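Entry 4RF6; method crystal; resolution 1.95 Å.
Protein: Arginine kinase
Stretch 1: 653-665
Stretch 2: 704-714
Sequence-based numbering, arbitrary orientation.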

# COMPACT_ATOMS: atom_id res chain seq x y z
N PRO A 653 48.01 -24.70 -1.41
CA PRO A 653 48.60 -23.36 -1.30
C PRO A 653 48.54 -22.53 -2.59
O PRO A 653 49.06 -21.41 -2.61
CB PRO A 653 50.05 -23.65 -0.93
CG PRO A 653 50.33 -24.97 -1.55
CD PRO A 653 49.04 -25.75 -1.48
N ASP A 654 47.93 -23.06 -3.65
CA ASP A 654 47.67 -22.26 -4.84
C ASP A 654 46.28 -21.63 -4.72
O ASP A 654 45.90 -20.78 -5.52
CB ASP A 654 47.78 -23.10 -6.11
CG ASP A 654 49.21 -23.34 -6.54
OD1 ASP A 654 50.11 -22.68 -5.98
OD2 ASP A 654 49.43 -24.19 -7.43
N PHE A 655 45.55 -22.07 -3.69
CA PHE A 655 44.19 -21.61 -3.43
C PHE A 655 44.11 -20.09 -3.33
O PHE A 655 43.33 -19.45 -4.05
CB PHE A 655 43.67 -22.23 -2.14
CG PHE A 655 42.21 -22.00 -1.88
CD1 PHE A 655 41.25 -22.55 -2.72
CD2 PHE A 655 41.80 -21.25 -0.79
CE1 PHE A 655 39.90 -22.34 -2.48
CE2 PHE A 655 40.45 -21.04 -0.55
CZ PHE A 655 39.50 -21.58 -1.39
N GLN A 656 44.90 -19.52 -2.43
CA GLN A 656 44.99 -18.07 -2.27
C GLN A 656 45.32 -17.38 -3.59
O GLN A 656 44.68 -16.39 -3.96
CB GLN A 656 46.06 -17.72 -1.24
CG GLN A 656 46.55 -16.28 -1.32
CD GLN A 656 48.00 -16.12 -0.89
OE1 GLN A 656 48.27 -15.75 0.25
NE2 GLN A 656 48.92 -16.40 -1.80
N LYS A 657 46.33 -17.91 -4.28
CA LYS A 657 46.79 -17.34 -5.55
C LYS A 657 45.66 -17.33 -6.58
O LYS A 657 45.49 -16.35 -7.31
CB LYS A 657 47.96 -18.14 -6.12
CG LYS A 657 49.20 -18.22 -5.25
CD LYS A 657 50.27 -19.09 -5.93
CE LYS A 657 51.49 -19.30 -5.05
NZ LYS A 657 51.10 -19.80 -3.70
N ILE A 658 44.92 -18.42 -6.64
CA ILE A 658 43.81 -18.57 -7.58
C ILE A 658 42.68 -17.58 -7.31
O ILE A 658 42.23 -16.87 -8.21
CB ILE A 658 43.24 -20.02 -7.55
CG1 ILE A 658 44.23 -20.99 -8.19
CG2 ILE A 658 41.92 -20.09 -8.28
CD1 ILE A 658 43.94 -22.46 -7.88
N CYS A 659 42.23 -17.52 -6.06
CA CYS A 659 41.17 -16.60 -5.68
C CYS A 659 41.57 -15.15 -5.91
O CYS A 659 40.73 -14.32 -6.28
CB CYS A 659 40.78 -16.80 -4.21
SG CYS A 659 39.95 -18.37 -3.90
N ASP A 660 42.85 -14.85 -5.70
CA ASP A 660 43.35 -13.49 -5.88
C ASP A 660 43.49 -13.10 -7.35
O ASP A 660 43.13 -12.00 -7.75
CB ASP A 660 44.67 -13.28 -5.13
CG ASP A 660 44.49 -13.19 -3.63
OD1 ASP A 660 43.35 -12.99 -3.17
OD2 ASP A 660 45.50 -13.33 -2.90
N GLU A 661 44.04 -14.01 -8.16
CA GLU A 661 44.19 -13.72 -9.59
C GLU A 661 42.83 -13.51 -10.25
O GLU A 661 42.65 -12.59 -11.07
CB GLU A 661 44.95 -14.85 -10.31
CG GLU A 661 44.86 -14.74 -11.82
CD GLU A 661 45.89 -15.58 -12.56
OE1 GLU A 661 46.41 -16.56 -11.97
OE2 GLU A 661 46.17 -15.26 -13.74
N PHE A 662 41.85 -14.34 -9.89
CA PHE A 662 40.56 -14.32 -10.56
C PHE A 662 39.47 -13.56 -9.81
O PHE A 662 38.30 -13.57 -10.22
CB PHE A 662 40.13 -15.74 -10.92
CG PHE A 662 41.03 -16.39 -11.92
CD1 PHE A 662 41.01 -15.99 -13.25
CD2 PHE A 662 41.93 -17.37 -11.53
CE1 PHE A 662 41.85 -16.57 -14.18
CE2 PHE A 662 42.78 -17.95 -12.46
CZ PHE A 662 42.74 -17.55 -13.78
N HIS A 663 39.86 -12.89 -8.74
CA HIS A 663 38.98 -12.00 -7.99
C HIS A 663 37.71 -12.71 -7.52
O HIS A 663 36.61 -12.16 -7.61
CB HIS A 663 38.64 -10.75 -8.81
CG HIS A 663 39.83 -10.14 -9.47
ND1 HIS A 663 40.99 -9.84 -8.79
CD2 HIS A 663 40.05 -9.77 -10.76
CE1 HIS A 663 41.87 -9.32 -9.63
NE2 HIS A 663 41.32 -9.26 -10.83
N ILE A 664 37.88 -13.94 -7.04
CA ILE A 664 36.79 -14.72 -6.48
C ILE A 664 37.07 -15.01 -5.00
O ILE A 664 38.20 -14.87 -4.54
CB ILE A 664 36.55 -16.02 -7.26
CG1 ILE A 664 37.83 -16.86 -7.35
CG2 ILE A 664 36.05 -15.71 -8.67
CD1 ILE A 664 37.65 -18.16 -8.12
N GLN A 665 36.03 -15.39 -4.26
CA GLN A 665 36.15 -15.68 -2.84
C GLN A 665 35.28 -16.90 -2.54
O GLN A 665 34.22 -17.08 -3.15
CB GLN A 665 35.69 -14.49 -2.00
CG GLN A 665 34.23 -14.12 -2.23
CD GLN A 665 33.80 -12.88 -1.47
OE1 GLN A 665 34.44 -12.48 -0.49
NE2 GLN A 665 32.71 -12.27 -1.91
N TYR A 704 34.67 -18.82 -14.35
CA TYR A 704 34.91 -20.08 -15.02
C TYR A 704 36.37 -20.48 -14.89
O TYR A 704 36.68 -21.63 -14.57
CB TYR A 704 34.55 -19.98 -16.51
CG TYR A 704 34.84 -21.27 -17.26
CD1 TYR A 704 33.91 -22.30 -17.27
CD2 TYR A 704 36.04 -21.46 -17.93
CE1 TYR A 704 34.16 -23.47 -17.93
CE2 TYR A 704 36.31 -22.64 -18.59
CZ TYR A 704 35.36 -23.64 -18.59
OH TYR A 704 35.59 -24.83 -19.24
N ASN A 705 37.27 -19.53 -15.14
CA ASN A 705 38.70 -19.82 -15.13
C ASN A 705 39.18 -20.24 -13.75
O ASN A 705 39.94 -21.21 -13.61
CB ASN A 705 39.49 -18.60 -15.63
CG ASN A 705 39.30 -18.35 -17.12
OD1 ASN A 705 38.87 -19.24 -17.85
ND2 ASN A 705 39.62 -17.13 -17.57
N GLY A 706 38.73 -19.51 -12.73
CA GLY A 706 39.08 -19.79 -11.35
C GLY A 706 38.60 -21.15 -10.89
O GLY A 706 39.39 -21.95 -10.38
N VAL A 707 37.31 -21.41 -11.08
CA VAL A 707 36.70 -22.70 -10.71
C VAL A 707 37.36 -23.86 -11.46
O VAL A 707 37.53 -24.95 -10.90
CB VAL A 707 35.18 -22.69 -10.95
CG1 VAL A 707 34.58 -24.06 -10.73
CG2 VAL A 707 34.50 -21.68 -10.01
N LYS A 708 37.73 -23.62 -12.71
CA LYS A 708 38.41 -24.64 -13.51
C LYS A 708 39.70 -25.08 -12.83
O LYS A 708 39.98 -26.27 -12.72
CB LYS A 708 38.72 -24.08 -14.91
CG LYS A 708 39.29 -25.09 -15.90
CD LYS A 708 39.58 -24.40 -17.23
CE LYS A 708 39.61 -25.37 -18.40
NZ LYS A 708 40.68 -26.39 -18.26
N LYS A 709 40.49 -24.11 -12.36
CA LYS A 709 41.74 -24.43 -11.68
C LYS A 709 41.51 -25.10 -10.33
O LYS A 709 42.30 -25.96 -9.92
CB LYS A 709 42.59 -23.17 -11.52
CG LYS A 709 43.06 -22.60 -12.85
CD LYS A 709 44.24 -21.67 -12.68
CE LYS A 709 44.93 -21.43 -14.02
NZ LYS A 709 46.20 -20.67 -13.87
N LEU A 710 40.45 -24.72 -9.63
CA LEU A 710 40.09 -25.37 -8.38
C LEU A 710 39.70 -26.82 -8.65
O LEU A 710 40.01 -27.72 -7.86
CB LEU A 710 38.93 -24.63 -7.68
CG LEU A 710 39.22 -23.18 -7.30
CD1 LEU A 710 38.00 -22.54 -6.65
CD2 LEU A 710 40.43 -23.09 -6.39
N LEU A 711 39.03 -27.05 -9.78
CA LEU A 711 38.63 -28.40 -10.16
C LEU A 711 39.83 -29.27 -10.51
O LEU A 711 39.86 -30.46 -10.19
CB LEU A 711 37.65 -28.37 -11.33
CG LEU A 711 36.18 -28.35 -10.95
CD1 LEU A 711 35.30 -28.70 -12.13
CD2 LEU A 711 35.94 -29.30 -9.80
N GLU A 712 40.81 -28.67 -11.18
CA GLU A 712 42.00 -29.41 -11.61
C GLU A 712 42.79 -29.96 -10.42
O GLU A 712 43.42 -31.01 -10.52
CB GLU A 712 42.88 -28.54 -12.52
CG GLU A 712 42.46 -28.56 -13.99
CD GLU A 712 42.86 -27.30 -14.76
OE1 GLU A 712 43.39 -26.36 -14.13
OE2 GLU A 712 42.64 -27.26 -15.99
N ILE A 713 42.74 -29.24 -9.30
CA ILE A 713 43.39 -29.68 -8.07
C ILE A 713 42.53 -30.73 -7.34
O ILE A 713 43.05 -31.73 -6.85
CB ILE A 713 43.72 -28.49 -7.15
CG1 ILE A 713 44.77 -27.59 -7.80
CG2 ILE A 713 44.21 -28.98 -5.79
CD1 ILE A 713 45.12 -26.33 -7.01
N GLU A 714 41.22 -30.50 -7.30
CA GLU A 714 40.32 -31.46 -6.65
C GLU A 714 40.25 -32.79 -7.40
O GLU A 714 39.80 -33.80 -6.85
CB GLU A 714 38.92 -30.87 -6.50
CG GLU A 714 38.16 -31.38 -5.28
CD GLU A 714 38.81 -30.96 -3.98
OE1 GLU A 714 38.70 -31.72 -2.99
OE2 GLU A 714 39.42 -29.87 -3.93
O HOH W 1 46.94 -17.84 -15.15

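The short helix 655-661 lies nearly antiparallel to helix 704-714, their N-to-C directions 167° apart and their axes approaching to 9.5 Å. The chains draw together toward the end of the first helix: CA of Phe-655 is 7.4 Å from CA of Leu-710, whereas CA of Phe-662 is 5.7 Å from CA of Gly-706. No direct hydrogen bond joins the two stretches, and the contact, which buries 466 Å² in total, is chiefly apolar.

Ile-658 occupies its centre. Its CA-to-CB bond points toward the second helix, and its side chain fills a hole formed by Gly-706, Lys-709, Leu-710 and Ile-713. With chi1 m and chi2 t, CG2 of Ile-658 lies 3.8 Å from Gly-706 O, CD1 extends to 3.9 Å from Lys-709 CB and 4.1 Å from Ile-713 CD1, and both CG2 and CD1 reach Leu-710 CD2, at 3.8 and 3.9 Å. Leu-710 leaves its backbone sideways, but its m,t conformation brings CD2 between two partners, since the same methyl is 3.8 Å from Phe-655 CD1. Phe-655 also starts sideways, and its t rotamer carries the ring in to meet this methyl obliquely.

At the other end, Phe-662 is the first residue to leave helical phi/psi, although its N still bonds to Ile-658 O (3.1 Å). Its m rotamer (chi1 -65°, chi2 -73°) lays one ring face against the backbone around Asn-705 and Gly-706, with CD2 3.7 Å from Gly-706 CA and CE1 3.4 Å from Asn-705 CB. The glycine makes this close approach possible: an ideal CB there would fall 2.5 Å from Ile-664 CD1, a clash, and 3.4 Å from Phe-662 CB. With no CB in the way, Ile-664, chi1 p and chi2 t, places CD1 3.9 Å from Gly-706 CA.

Lys-709 combines apolar packing with a polar link. Its extended chain, m at chi1 and t thereafter, runs past the phenylalanine, with CD 4.0 Å from Phe-662 CE2, and brings its ammonium near Glu-661, itself t at chi1 and chi2. Lys-709 NZ and Glu-661 OE1 remain 4.5 Å apart, beyond a salt bridge, but a water connects the two side chains, accepting from Lys-709 NZ at 3.2 Å and donating to Glu-661 OE2 at 3.0 Å.

Two other lysines bond within their own stretch. The p chi4 of Lys-657 ends a chain whose NZ donates to Pro-653 O (2.8 Å), and Lys-708 NZ forms a salt bridge with Glu-712 OE2 (3.1 Å), one helical turn along.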